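Local coordinates for protein Non-reducing end alpha-L-arabinofuranosidase BoGH43B (Bacteroides ovatus, PDB 5JOZ) that hydrolyses terminal non-reducing alpha-L-arabinofuranosyl residues from the side branches of xyloglucan, at residues 51-55 / 320-324; 261-265 / 465-471; 351-355 / 395-400; 365-370 / 441-447. All blocks are in the same frame, centred on the assembly; numbering follows the deposited sequence.

Contact 1 of 4, residues 51-55 / 320-324; sequences KLIGH and GLDWT
This is an interdomain packing contact between the last strand of the first four-stranded blade of the GH43 five-bladed beta-propeller, residues 51-55, and a turn in the C-terminal concanavalin A-like beta-sandwich, residues 320-324. The turn is type I, from Gly320 to Trp323, closed by Trp323 N to Gly320 O at 3.0 Å and braced by Thr324 OG1 donating to Asp322 O at 2.8 Å. Leu321, at its second position, points toward the strand with an m,t side chain; the closest CA pair is Gly54 with Leu321, 6.8 Å apart. Leu52 (t,p) meets it from the strand, its CD2 lying 3.6 Å from Leu321 CB and 3.6 Å from Asp322 OD1. Leu321 CD1 rests on the strand backbone, 3.7 Å from Ile53 C. His55 (chi1 m) turns the edge of its ring to the turn, with CE1 3.2 Å from Leu321 O. No hydrogen bond joins the two segments, whose contact buries 226 Å², so apolar contact dominates it. Ile53 and Gly54 both face Val41 in a classic beta bulge. Strand 40-44 pairs with strand 51-55, while Trp323 turns away from the propeller and packs on strands 359-364 and 480-486 of the sandwich.

Contact 2 of 4, residues 261-265 / 465-471; sequences GKYQH and TRDVSNE
Two hydrogen bonds at Gln264 tie the 261-265 loop to the start of helix 470-473: Asn470 N donates to Gln264 O at 2.8 Å, and Gln264 N donates to Glu471 OE1 at 3.0 Å, both nearly linear. Main chain of the loop is thus held by the first turn of the helix through one backbone amide and one carboxylate. A water extends the link, accepting from Gln264 NE2 at 3.2 Å and donating to Asn470 OD1 at 2.8 Å; the other amide atoms, Gln264 OE1 and Asn470 ND2, bond to Gly267 N and Gly475 O. Ser469 (chi1 p) is the N-cap: its OG donates to Arg466 O at 2.9 Å and weakly accepts from Val472 N. The CA atoms of His265 and Ser469 are the closest, 4.2 Å apart; Tyr263 CA and Glu471 CA are 5.9 Å apart. Tyr263 and Gln264 are extended; in the partner segment a 3-10 turn at 466-467 comes before the helix. Packing completes the 470 Å² interface through two CH-pi contacts: Arg466 CB lies 3.8 Å from the centroid of the Tyr263 ring (chi1 p), and Thr465 CB 3.5 Å from that of the His265 ring (chi1 p), each over a ring face. The contact joins the propeller's last blade, between strands 249-256 and 269-277, to the sandwich, where Tyr447 of strand 446-453 touches His265, Thr465 and Val468.

Contact 3 of 4, residues 351-355 / 395-400; sequences NFTTN and DKNHYD
Within the C-terminal concanavalin A-like beta-sandwich, the loop 351-355 folds over the start of strand 397-406, placing Phe352 against His398 in an edge-to-face aromatic pair. The ring centroids are 4.7 Å apart with planes at 53°, the Phe352 edge directed at the His398 face, and Phe352 CD2 lies 3.7 Å from His398 NE2. Chi1 is m for Phe352 and p for His398, and both CA-to-CB bonds point toward the opposite segment. Tyr484 stacks with Phe352 as well. Residues 351-353 form an Asx turn: Asn351 OD1 accepts from Thr353 N at 2.9 Å and from Thr353 OG1 at 2.8 Å. The closest CA atoms are those of Phe352 and Asp395, 5.0 Å apart. No direct hydrogen bond joins the segments; water instead bridges the polar side. One water lies 3.2 Å from Phe352 O and 2.8 Å from Asp395 OD1, and another donates to Asn355 OD1 at 2.9 Å and Asp395 OD2 at 2.8 Å. Asp395 also forms salt bridges with Arg392 and Arg327. The contact buries 228 Å² far from the catalytic residues. Asp400, which is salt-bridged to Arg415, fixes the imidazole from within the strand: His398 ND1 donates to Asp400 OD1 at 2.8 Å.

Contact 4 of 4, residues 365-370 / 441-447; sequences QAAFNL and TATETTY
Antiparallel pairing in a sheet of the concanavalin A-like beta-sandwich begins here, where strand 370-377 joins strand 436-442 beside the hairpin turn to strand 446-453. Backbone bonds set the register: Leu370 and Ala442 form a hydrogen-bonded pair, CA atoms 5.0 Å apart, with Leu370 N to Ala442 O at 3.2 Å and Ala442 N to Leu370 O at 2.7 Å. Asn369 CA adds a CA-H...O contact to Ala442 O at 3.3 Å. The turn is closed by Thr443 N donating to Thr446 O at 2.8 Å. Apolar packing puts Leu370 CD1 (chi1 p, chi2 p) 3.8 Å from Ala442 CB on the same sheet face. Separately, Phe368 CB (chi1 m) lies 3.7 Å from the aliphatic CG of Glu444. A bridging water donates to Phe368 O and Thr443 O, each at 2.6 Å, and accepts from Gln365 NE2 at 2.9 Å. Gln365 reaches across fully extended (t,t): NE2 donates to Ala367 O at 2.9 Å, and OE1 accepts from Tyr447 OH at 2.6 Å.

How the contacts relate
Contacts 1 and 2 join the propeller to the sandwich at separate places, their centres 26 Å apart, whereas contacts 3 and 4 lie within the sandwich. Contacts 2 and 4 adjoin, with centres 12 Å apart: Thr465 OG1 is 2.5 Å from Glu444 O and Thr465 N 2.8 Å from Thr445 O, so the turn of contact 4 backs the interdomain junction. Tyr399 connects contact 3 to both, with its OH 3.3 Å from Asp467 CB and its CE2 3.8 Å from Tyr447 CD2. Contact 2 is nearest the catalytic centre: the Gln264 side chain is about 11 Å from that of Asp16, the probable proton acceptor, and that of Asn470 about 12 Å from the side chain of Glu176, the probable proton donor.

Contact 1 of 4, residues 51-55 / 320-324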
loop_
_atom_site.group_PDB
_atom_site.type_symbol
_atom_site.label_atom_id
_atom_site.label_comp_id
_atom_site.label_asym_id
_atom_site.label_seq_id
_atom_site.Cartn_x
_atom_site.Cartn_y
_atom_site.Cartn_z
ATOM N N LYS A 51 -8.213 7.093 -9.182
ATOM C CA LYS A 51 -7.502 8.326 -8.888
ATOM C C LYS A 51 -7.373 8.463 -7.385
ATOM O O LYS A 51 -8.361 8.288 -6.656
ATOM C CB LYS A 51 -8.275 9.533 -9.442
ATOM C CG LYS A 51 -7.633 10.890 -9.162
ATOM C CD LYS A 51 -8.283 12.016 -9.957
ATOM C CE LYS A 51 -7.258 13.001 -10.515
ATOM N NZ LYS A 51 -6.816 13.991 -9.502
ATOM N N LEU A 52 -6.166 8.819 -6.935
ATOM C CA LEU A 52 -5.896 9.026 -5.516
ATOM C C LEU A 52 -6.481 10.378 -5.140
ATOM O O LEU A 52 -6.202 11.370 -5.814
ATOM C CB LEU A 52 -4.386 9.001 -5.277
ATOM C CG LEU A 52 -3.843 9.170 -3.862
ATOM C CD1 LEU A 52 -4.353 8.069 -2.941
ATOM C CD2 LEU A 52 -2.325 9.183 -3.911
ATOM N N ILE A 53 -7.316 10.416 -4.098
ATOM C CA ILE A 53 -7.957 11.675 -3.649
ATOM C C ILE A 53 -7.626 12.116 -2.219
ATOM O O ILE A 53 -7.873 13.267 -1.854
ATOM C CB ILE A 53 -9.502 11.636 -3.809
ATOM C CG1 ILE A 53 -10.143 10.513 -2.978
ATOM C CG2 ILE A 53 -9.892 11.497 -5.280
ATOM C CD1 ILE A 53 -11.604 10.779 -2.690
ATOM N N GLY A 54 -7.088 11.215 -1.405
ATOM C CA GLY A 54 -6.740 11.552 -0.034
ATOM C C GLY A 54 -6.221 10.329 0.678
ATOM O O GLY A 54 -5.949 9.300 0.049
ATOM N N HIS A 55 -6.070 10.452 1.990
ATOM C CA HIS A 55 -5.707 9.335 2.848
ATOM C C HIS A 55 -6.597 9.393 4.080
ATOM O O HIS A 55 -6.908 10.478 4.572
ATOM C CB HIS A 55 -4.226 9.428 3.232
ATOM C CG HIS A 55 -3.299 9.401 2.057
ATOM N ND1 HIS A 55 -3.120 10.488 1.230
ATOM C CD2 HIS A 55 -2.511 8.419 1.561
ATOM C CE1 HIS A 55 -2.277 10.168 0.264
ATOM N NE2 HIS A 55 -1.885 8.923 0.448
ATOM N N GLY A 320 2.300 16.558 -3.657
ATOM C CA GLY A 320 1.489 15.572 -4.348
ATOM C C GLY A 320 1.147 14.382 -3.465
ATOM O O GLY A 320 1.978 13.915 -2.674
ATOM N N LEU A 321 -0.082 13.899 -3.622
ATOM C CA LEU A 321 -0.668 12.874 -2.757
ATOM C C LEU A 321 0.072 11.541 -2.780
ATOM O O LEU A 321 0.043 10.827 -1.790
ATOM C CB LEU A 321 -2.152 12.667 -3.121
ATOM C CG LEU A 321 -3.103 13.840 -2.809
ATOM C CD1 LEU A 321 -4.480 13.601 -3.400
ATOM C CD2 LEU A 321 -3.214 14.071 -1.307
ATOM N N ASP A 322 0.744 11.228 -3.900
ATOM C CA ASP A 322 1.539 10.002 -4.063
ATOM C C ASP A 322 2.783 9.992 -3.150
ATOM O O ASP A 322 3.295 8.910 -2.815
ATOM C CB ASP A 322 2.009 9.813 -5.532
ATOM C CG ASP A 322 0.854 9.577 -6.525
ATOM O OD1 ASP A 322 0.163 8.546 -6.441
ATOM O OD2 ASP A 322 0.656 10.417 -7.426
ATOM N N TRP A 323 3.282 11.175 -2.769
ATOM C CA TRP A 323 4.484 11.267 -1.917
ATOM C C TRP A 323 4.213 10.732 -0.524
ATOM O O TRP A 323 3.148 10.966 0.057
ATOM C CB TRP A 323 5.055 12.686 -1.881
ATOM C CG TRP A 323 5.624 13.067 -3.217
ATOM C CD1 TRP A 323 5.171 14.030 -4.066
ATOM C CD2 TRP A 323 6.722 12.436 -3.873
ATOM N NE1 TRP A 323 5.937 14.054 -5.207
ATOM C CE2 TRP A 323 6.897 13.081 -5.113
ATOM C CE3 TRP A 323 7.586 11.389 -3.525
ATOM C CZ2 TRP A 323 7.897 12.710 -6.011
ATOM C CZ3 TRP A 323 8.577 11.021 -4.413
ATOM C CH2 TRP A 323 8.730 11.679 -5.642
ATOM N N THR A 324 5.195 9.998 -0.007
ATOM C CA THR A 324 5.011 9.150 1.159
ATOM C C THR A 324 6.234 9.191 2.086
ATOM O O THR A 324 7.378 9.179 1.622
ATOM C CB THR A 324 4.764 7.689 0.704
ATOM O OG1 THR A 324 3.808 7.674 -0.362
ATOM C CG2 THR A 324 4.222 6.867 1.835
#

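Contact 2 of 4, residues 261-265 / 465-471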
loop_
_atom_site.group_PDB
_atom_site.type_symbol
_atom_site.label_atom_id
_atom_site.label_comp_id
_atom_site.label_asym_id
_atom_site.label_seq_id
_atom_site.Cartn_x
_atom_site.Cartn_y
_atom_site.Cartn_z
ATOM N N GLY A 261 7.833 -16.503 -12.145
ATOM C CA GLY A 261 7.140 -17.337 -11.170
ATOM C C GLY A 261 7.819 -17.575 -9.822
ATOM O O GLY A 261 7.387 -18.476 -9.112
ATOM N N LYS A 262 8.840 -16.784 -9.452
ATOM C CA LYS A 262 9.659 -17.037 -8.226
ATOM C C LYS A 262 9.521 -15.994 -7.110
ATOM O O LYS A 262 9.326 -16.363 -5.946
ATOM C CB LYS A 262 11.160 -17.111 -8.539
ATOM C CG LYS A 262 11.576 -17.870 -9.778
ATOM C CD LYS A 262 11.234 -19.345 -9.721
ATOM C CE LYS A 262 12.043 -20.102 -10.769
ATOM N NZ LYS A 262 11.439 -21.414 -11.106
ATOM N N TYR A 263 9.679 -14.711 -7.459
ATOM C CA TYR A 263 9.751 -13.624 -6.478
ATOM C C TYR A 263 8.942 -12.372 -6.874
ATOM O O TYR A 263 8.668 -12.135 -8.056
ATOM C CB TYR A 263 11.224 -13.268 -6.208
ATOM C CG TYR A 263 12.012 -12.809 -7.419
ATOM C CD1 TYR A 263 12.036 -11.467 -7.792
ATOM C CD2 TYR A 263 12.751 -13.714 -8.183
ATOM C CE1 TYR A 263 12.759 -11.037 -8.894
ATOM C CE2 TYR A 263 13.476 -13.302 -9.291
ATOM C CZ TYR A 263 13.480 -11.960 -9.649
ATOM O OH TYR A 263 14.198 -11.535 -10.757
ATOM N N GLN A 264 8.530 -11.596 -5.868
ATOM C CA GLN A 264 7.783 -10.355 -6.092
ATOM C C GLN A 264 8.362 -9.228 -5.251
ATOM O O GLN A 264 8.626 -9.392 -4.056
ATOM C CB GLN A 264 6.260 -10.559 -5.859
ATOM C CG GLN A 264 5.793 -10.699 -4.412
ATOM C CD GLN A 264 5.498 -9.378 -3.724
ATOM O OE1 GLN A 264 5.647 -8.317 -4.316
ATOM N NE2 GLN A 264 5.068 -9.443 -2.464
ATOM N N HIS A 265 8.550 -8.076 -5.885
ATOM C CA HIS A 265 9.118 -6.895 -5.213
ATOM C C HIS A 265 8.237 -5.652 -5.240
ATOM O O HIS A 265 8.433 -4.776 -4.409
ATOM C CB HIS A 265 10.519 -6.570 -5.748
ATOM C CG HIS A 265 10.564 -6.185 -7.196
ATOM N ND1 HIS A 265 10.410 -7.097 -8.217
ATOM C CD2 HIS A 265 10.805 -4.992 -7.790
ATOM C CE1 HIS A 265 10.522 -6.478 -9.380
ATOM N NE2 HIS A 265 10.763 -5.199 -9.148
ATOM N N THR A 465 16.405 -6.934 -8.461
ATOM C CA THR A 465 15.081 -6.792 -7.860
ATOM C C THR A 465 14.786 -7.960 -6.907
ATOM O O THR A 465 14.067 -7.804 -5.911
ATOM C CB THR A 465 13.984 -6.726 -8.929
ATOM O OG1 THR A 465 14.045 -7.894 -9.751
ATOM C CG2 THR A 465 14.137 -5.484 -9.794
ATOM N N ARG A 466 15.364 -9.119 -7.219
ATOM C CA ARG A 466 15.270 -10.324 -6.389
ATOM C C ARG A 466 15.730 -10.122 -4.939
ATOM O O ARG A 466 15.082 -10.610 -4.007
ATOM C CB ARG A 466 16.105 -11.427 -7.039
ATOM C CG ARG A 466 15.982 -12.816 -6.437
ATOM C CD ARG A 466 17.087 -13.705 -6.979
ATOM N NE ARG A 466 18.398 -13.203 -6.569
ATOM C CZ ARG A 466 19.566 -13.728 -6.924
ATOM N NH1 ARG A 466 19.627 -14.808 -7.703
ATOM N NH2 ARG A 466 20.687 -13.166 -6.483
ATOM N N ASP A 467 16.845 -9.417 -4.745
ATOM C CA ASP A 467 17.382 -9.218 -3.388
ATOM C C ASP A 467 16.535 -8.267 -2.518
ATOM O O ASP A 467 16.754 -8.195 -1.298
ATOM C CB ASP A 467 18.844 -8.743 -3.425
ATOM C CG ASP A 467 19.830 -9.862 -3.718
ATOM O OD1 ASP A 467 19.632 -11.005 -3.246
ATOM O OD2 ASP A 467 20.830 -9.577 -4.413
ATOM N N VAL A 468 15.577 -7.560 -3.133
ATOM C CA VAL A 468 14.629 -6.733 -2.388
ATOM C C VAL A 468 13.212 -7.309 -2.396
ATOM O O VAL A 468 12.261 -6.619 -2.032
ATOM C CB VAL A 468 14.665 -5.248 -2.846
ATOM C CG1 VAL A 468 15.979 -4.607 -2.412
ATOM C CG2 VAL A 468 14.453 -5.091 -4.346
ATOM N N SER A 469 13.077 -8.586 -2.750
ATOM C CA SER A 469 11.775 -9.185 -2.967
ATOM C C SER A 469 11.172 -9.619 -1.637
ATOM O O SER A 469 11.890 -9.836 -0.659
ATOM C CB SER A 469 11.894 -10.379 -3.919
ATOM O OG SER A 469 12.472 -11.495 -3.263
ATOM N N ASN A 470 9.848 -9.737 -1.608
ATOM C CA ASN A 470 9.137 -10.259 -0.431
ATOM C C ASN A 470 9.679 -11.620 0.030
ATOM O O ASN A 470 9.823 -11.862 1.230
ATOM C CB ASN A 470 7.648 -10.417 -0.728
ATOM C CG ASN A 470 6.875 -10.926 0.470
ATOM O OD1 ASN A 470 6.415 -12.072 0.489
ATOM N ND2 ASN A 470 6.767 -10.091 1.500
ATOM N N GLU A 471 9.993 -12.487 -0.930
ATOM C CA GLU A 471 10.419 -13.854 -0.633
ATOM C C GLU A 471 11.782 -13.917 0.052
ATOM O O GLU A 471 12.055 -14.874 0.772
ATOM C CB GLU A 471 10.392 -14.723 -1.902
ATOM C CG GLU A 471 8.982 -15.118 -2.365
ATOM C CD GLU A 471 8.223 -14.019 -3.097
ATOM O OE1 GLU A 471 8.683 -12.851 -3.124
ATOM O OE2 GLU A 471 7.155 -14.328 -3.673
HETATM O O HOH W 1 4.969 -12.543 -1.889
#

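Contact 3 of 4, residues 351-355 / 395-400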
loop_
_atom_site.group_PDB
_atom_site.type_symbol
_atom_site.label_atom_id
_atom_site.label_comp_id
_atom_site.label_asym_id
_atom_site.label_seq_id
_atom_site.Cartn_x
_atom_site.Cartn_y
_atom_site.Cartn_z
ATOM N N ASN A 351 18.781 7.891 10.412
ATOM C CA ASN A 351 18.772 7.069 9.184
ATOM C C ASN A 351 17.715 5.947 9.337
ATOM O O ASN A 351 16.801 6.084 10.157
ATOM C CB ASN A 351 20.187 6.566 8.813
ATOM C CG ASN A 351 20.826 5.669 9.878
ATOM O OD1 ASN A 351 20.155 5.002 10.671
ATOM N ND2 ASN A 351 22.156 5.648 9.884
ATOM N N PHE A 352 17.812 4.865 8.563
ATOM C CA PHE A 352 16.815 3.780 8.631
ATOM C C PHE A 352 16.961 2.867 9.861
ATOM O O PHE A 352 16.011 2.176 10.233
ATOM C CB PHE A 352 16.857 2.919 7.360
ATOM C CG PHE A 352 16.643 3.693 6.085
ATOM C CD1 PHE A 352 15.414 4.288 5.814
ATOM C CD2 PHE A 352 17.665 3.823 5.151
ATOM C CE1 PHE A 352 15.211 5.003 4.641
ATOM C CE2 PHE A 352 17.470 4.539 3.972
ATOM C CZ PHE A 352 16.242 5.129 3.716
ATOM N N THR A 353 18.142 2.880 10.479
ATOM C CA THR A 353 18.500 1.976 11.582
ATOM C C THR A 353 17.698 2.166 12.879
ATOM O O THR A 353 17.776 1.315 13.764
ATOM C CB THR A 353 20.006 2.108 11.921
ATOM O OG1 THR A 353 20.764 2.219 10.711
ATOM C CG2 THR A 353 20.521 0.908 12.729
ATOM N N THR A 354 16.961 3.271 13.011
ATOM C CA THR A 354 15.987 3.426 14.102
ATOM C C THR A 354 14.560 3.307 13.589
ATOM O O THR A 354 14.311 3.340 12.389
ATOM C CB THR A 354 16.125 4.786 14.819
ATOM O OG1 THR A 354 15.906 5.858 13.886
ATOM C CG2 THR A 354 17.506 4.916 15.463
ATOM N N ASN A 355 13.631 3.190 14.529
ATOM C CA ASN A 355 12.204 3.209 14.241
ATOM C C ASN A 355 11.587 4.581 14.592
ATOM O O ASN A 355 10.764 4.701 15.497
ATOM C CB ASN A 355 11.492 2.072 15.004
ATOM C CG ASN A 355 11.851 0.684 14.488
ATOM O OD1 ASN A 355 12.649 0.524 13.563
ATOM N ND2 ASN A 355 11.244 -0.334 15.089
ATOM N N ASP A 395 13.878 -1.296 6.380
ATOM C CA ASP A 395 15.006 -0.645 7.078
ATOM C C ASP A 395 16.354 -1.353 6.912
ATOM O O ASP A 395 17.391 -0.729 7.075
ATOM C CB ASP A 395 14.700 -0.493 8.585
ATOM C CG ASP A 395 13.545 0.472 8.868
ATOM O OD1 ASP A 395 13.165 1.237 7.954
ATOM O OD2 ASP A 395 13.021 0.476 10.012
ATOM N N LYS A 396 16.325 -2.648 6.616
ATOM C CA LYS A 396 17.524 -3.472 6.464
ATOM C C LYS A 396 17.865 -3.782 5.007
ATOM O O LYS A 396 18.895 -4.391 4.750
ATOM C CB LYS A 396 17.342 -4.805 7.235
ATOM C CG LYS A 396 17.147 -4.633 8.741
ATOM C CD LYS A 396 16.782 -5.926 9.451
ATOM C CE LYS A 396 16.577 -5.662 10.941
ATOM N NZ LYS A 396 16.043 -6.837 11.694
ATOM N N ASN A 397 17.005 -3.402 4.057
ATOM C CA ASN A 397 17.188 -3.778 2.654
ATOM C C ASN A 397 16.808 -2.625 1.727
ATOM O O ASN A 397 15.631 -2.295 1.564
ATOM C CB ASN A 397 16.376 -5.034 2.341
ATOM C CG ASN A 397 16.955 -6.287 3.006
ATOM O OD1 ASN A 397 17.830 -6.966 2.454
ATOM N ND2 ASN A 397 16.454 -6.604 4.190
ATOM N N HIS A 398 17.821 -2.010 1.134
ATOM C CA HIS A 398 17.638 -0.806 0.335
ATOM C C HIS A 398 18.893 -0.468 -0.440
ATOM O O HIS A 398 20.005 -0.681 0.061
ATOM C CB HIS A 398 17.285 0.393 1.234
ATOM C CG HIS A 398 18.277 0.645 2.331
ATOM N ND1 HIS A 398 19.338 1.514 2.189
ATOM C CD2 HIS A 398 18.372 0.144 3.587
ATOM C CE1 HIS A 398 20.043 1.541 3.305
ATOM N NE2 HIS A 398 19.473 0.724 4.174
ATOM N N TYR A 399 18.714 0.081 -1.640
ATOM C CA TYR A 399 19.830 0.519 -2.489
ATOM C C TYR A 399 19.866 2.030 -2.498
ATOM O O TYR A 399 18.865 2.658 -2.811
ATOM C CB TYR A 399 19.652 0.018 -3.915
ATOM C CG TYR A 399 19.468 -1.486 -4.051
ATOM C CD1 TYR A 399 20.299 -2.382 -3.372
ATOM C CD2 TYR A 399 18.477 -2.013 -4.886
ATOM C CE1 TYR A 399 20.145 -3.748 -3.510
ATOM C CE2 TYR A 399 18.315 -3.386 -5.034
ATOM C CZ TYR A 399 19.153 -4.250 -4.351
ATOM O OH TYR A 399 19.007 -5.609 -4.503
ATOM N N ASP A 400 21.026 2.610 -2.193
ATOM C CA ASP A 400 21.162 4.048 -1.992
ATOM C C ASP A 400 22.007 4.703 -3.079
ATOM O O ASP A 400 23.214 4.478 -3.142
ATOM C CB ASP A 400 21.827 4.308 -0.635
ATOM C CG ASP A 400 20.983 3.869 0.543
ATOM O OD1 ASP A 400 19.781 3.557 0.375
ATOM O OD2 ASP A 400 21.533 3.839 1.665
HETATM O O HOH W 2 13.363 3.698 9.240
HETATM O O HOH W 3 11.966 -1.587 11.627
#

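Contact 4 of 4, residues 365-370 / 441-447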
loop_
_atom_site.group_PDB
_atom_site.type_symbol
_atom_site.label_atom_id
_atom_site.label_comp_id
_atom_site.label_asym_id
_atom_site.label_seq_id
_atom_site.Cartn_x
_atom_site.Cartn_y
_atom_site.Cartn_z
ATOM N N GLN A 365 6.761 1.853 -6.209
ATOM C CA GLN A 365 7.133 1.392 -7.549
ATOM C C GLN A 365 5.926 0.689 -8.190
ATOM O O GLN A 365 5.622 -0.462 -7.894
ATOM C CB GLN A 365 8.347 0.479 -7.522
ATOM C CG GLN A 365 8.930 0.275 -8.917
ATOM C CD GLN A 365 10.024 -0.757 -8.953
ATOM O OE1 GLN A 365 10.702 -0.980 -7.956
ATOM N NE2 GLN A 365 10.210 -1.394 -10.112
ATOM N N ALA A 366 5.251 1.418 -9.064
ATOM C CA ALA A 366 3.994 1.008 -9.670
ATOM C C ALA A 366 4.159 0.256 -10.996
ATOM O O ALA A 366 3.152 -0.070 -11.642
ATOM C CB ALA A 366 3.127 2.248 -9.885
ATOM N N ALA A 367 5.401 0.007 -11.419
ATOM C CA ALA A 367 5.660 -0.767 -12.634
ATOM C C ALA A 367 6.987 -1.519 -12.564
ATOM O O ALA A 367 7.939 -1.083 -11.916
ATOM C CB ALA A 367 5.629 0.148 -13.849
ATOM N N PHE A 368 7.032 -2.672 -13.214
ATOM C CA PHE A 368 8.278 -3.400 -13.352
ATOM C C PHE A 368 9.295 -2.556 -14.095
ATOM O O PHE A 368 10.409 -2.381 -13.620
ATOM C CB PHE A 368 8.052 -4.714 -14.078
ATOM C CG PHE A 368 7.292 -5.708 -13.264
ATOM C CD1 PHE A 368 7.887 -6.315 -12.162
ATOM C CD2 PHE A 368 5.967 -6.008 -13.567
ATOM C CE1 PHE A 368 7.177 -7.238 -11.396
ATOM C CE2 PHE A 368 5.259 -6.921 -12.808
ATOM C CZ PHE A 368 5.864 -7.540 -11.725
ATOM N N ASN A 369 8.876 -2.011 -15.237
ATOM C CA ASN A 369 9.744 -1.254 -16.121
ATOM C C ASN A 369 9.519 0.234 -15.898
ATOM O O ASN A 369 8.446 0.757 -16.193
ATOM C CB ASN A 369 9.466 -1.635 -17.579
ATOM C CG ASN A 369 9.591 -3.125 -17.811
ATOM O OD1 ASN A 369 8.592 -3.845 -17.850
ATOM N ND2 ASN A 369 10.817 -3.607 -17.903
ATOM N N LEU A 370 10.526 0.912 -15.362
ATOM C CA LEU A 370 10.419 2.349 -15.144
ATOM C C LEU A 370 11.732 3.097 -15.161
ATOM O O LEU A 370 12.813 2.523 -15.059
ATOM C CB LEU A 370 9.654 2.675 -13.851
ATOM C CG LEU A 370 10.150 2.372 -12.436
ATOM C CD1 LEU A 370 11.509 2.961 -12.101
ATOM C CD2 LEU A 370 9.092 2.892 -11.460
ATOM N N THR A 441 16.818 3.317 -13.257
ATOM C CA THR A 441 15.999 2.680 -14.269
ATOM C C THR A 441 15.785 1.236 -13.836
ATOM O O THR A 441 16.635 0.647 -13.154
ATOM C CB THR A 441 16.636 2.758 -15.675
ATOM O OG1 THR A 441 17.755 1.874 -15.761
ATOM C CG2 THR A 441 17.075 4.176 -15.990
ATOM N N ALA A 442 14.649 0.676 -14.229
ATOM C CA ALA A 442 14.239 -0.630 -13.731
ATOM C C ALA A 442 13.710 -1.532 -14.824
ATOM O O ALA A 442 13.054 -1.080 -15.761
ATOM C CB ALA A 442 13.193 -0.456 -12.647
ATOM N N THR A 443 14.051 -2.809 -14.705
ATOM C CA THR A 443 13.389 -3.905 -15.419
ATOM C C THR A 443 12.888 -4.863 -14.346
ATOM O O THR A 443 13.181 -4.660 -13.161
ATOM C CB THR A 443 14.370 -4.681 -16.321
ATOM O OG1 THR A 443 15.310 -5.387 -15.497
ATOM C CG2 THR A 443 15.118 -3.734 -17.257
ATOM N N GLU A 444 12.186 -5.919 -14.765
ATOM C CA GLU A 444 11.701 -6.970 -13.855
ATOM C C GLU A 444 12.787 -7.530 -12.938
ATOM O O GLU A 444 12.537 -7.783 -11.754
ATOM C CB GLU A 444 11.075 -8.121 -14.642
ATOM C CG GLU A 444 9.684 -7.822 -15.167
ATOM C CD GLU A 444 9.193 -8.880 -16.134
ATOM O OE1 GLU A 444 9.724 -8.928 -17.263
ATOM O OE2 GLU A 444 8.279 -9.657 -15.768
ATOM N N THR A 445 13.990 -7.692 -13.481
ATOM C CA THR A 445 15.107 -8.309 -12.766
ATOM C C THR A 445 16.124 -7.313 -12.187
ATOM O O THR A 445 16.741 -7.601 -11.162
ATOM C CB THR A 445 15.879 -9.270 -13.704
ATOM O OG1 THR A 445 16.347 -8.543 -14.845
ATOM C CG2 THR A 445 14.974 -10.417 -14.182
ATOM N N THR A 446 16.336 -6.175 -12.845
ATOM C CA THR A 446 17.496 -5.320 -12.533
ATOM C C THR A 446 17.156 -3.842 -12.393
ATOM O O THR A 446 16.374 -3.287 -13.176
ATOM C CB THR A 446 18.615 -5.464 -13.595
ATOM O OG1 THR A 446 18.107 -5.091 -14.879
ATOM C CG2 THR A 446 19.120 -6.908 -13.663
ATOM N N TYR A 447 17.750 -3.229 -11.371
ATOM C CA TYR A 447 17.808 -1.788 -11.246
ATOM C C TYR A 447 19.164 -1.383 -11.748
ATOM O O TYR A 447 20.156 -2.031 -11.393
ATOM C CB TYR A 447 17.719 -1.372 -9.786
ATOM C CG TYR A 447 16.407 -1.654 -9.124
ATOM C CD1 TYR A 447 15.287 -0.883 -9.416
ATOM C CD2 TYR A 447 16.288 -2.653 -8.167
ATOM C CE1 TYR A 447 14.078 -1.109 -8.784
ATOM C CE2 TYR A 447 15.078 -2.886 -7.526
ATOM C CZ TYR A 447 13.978 -2.114 -7.849
ATOM O OH TYR A 447 12.772 -2.349 -7.235
HETATM O O HOH W 4 11.361 -3.633 -11.566
#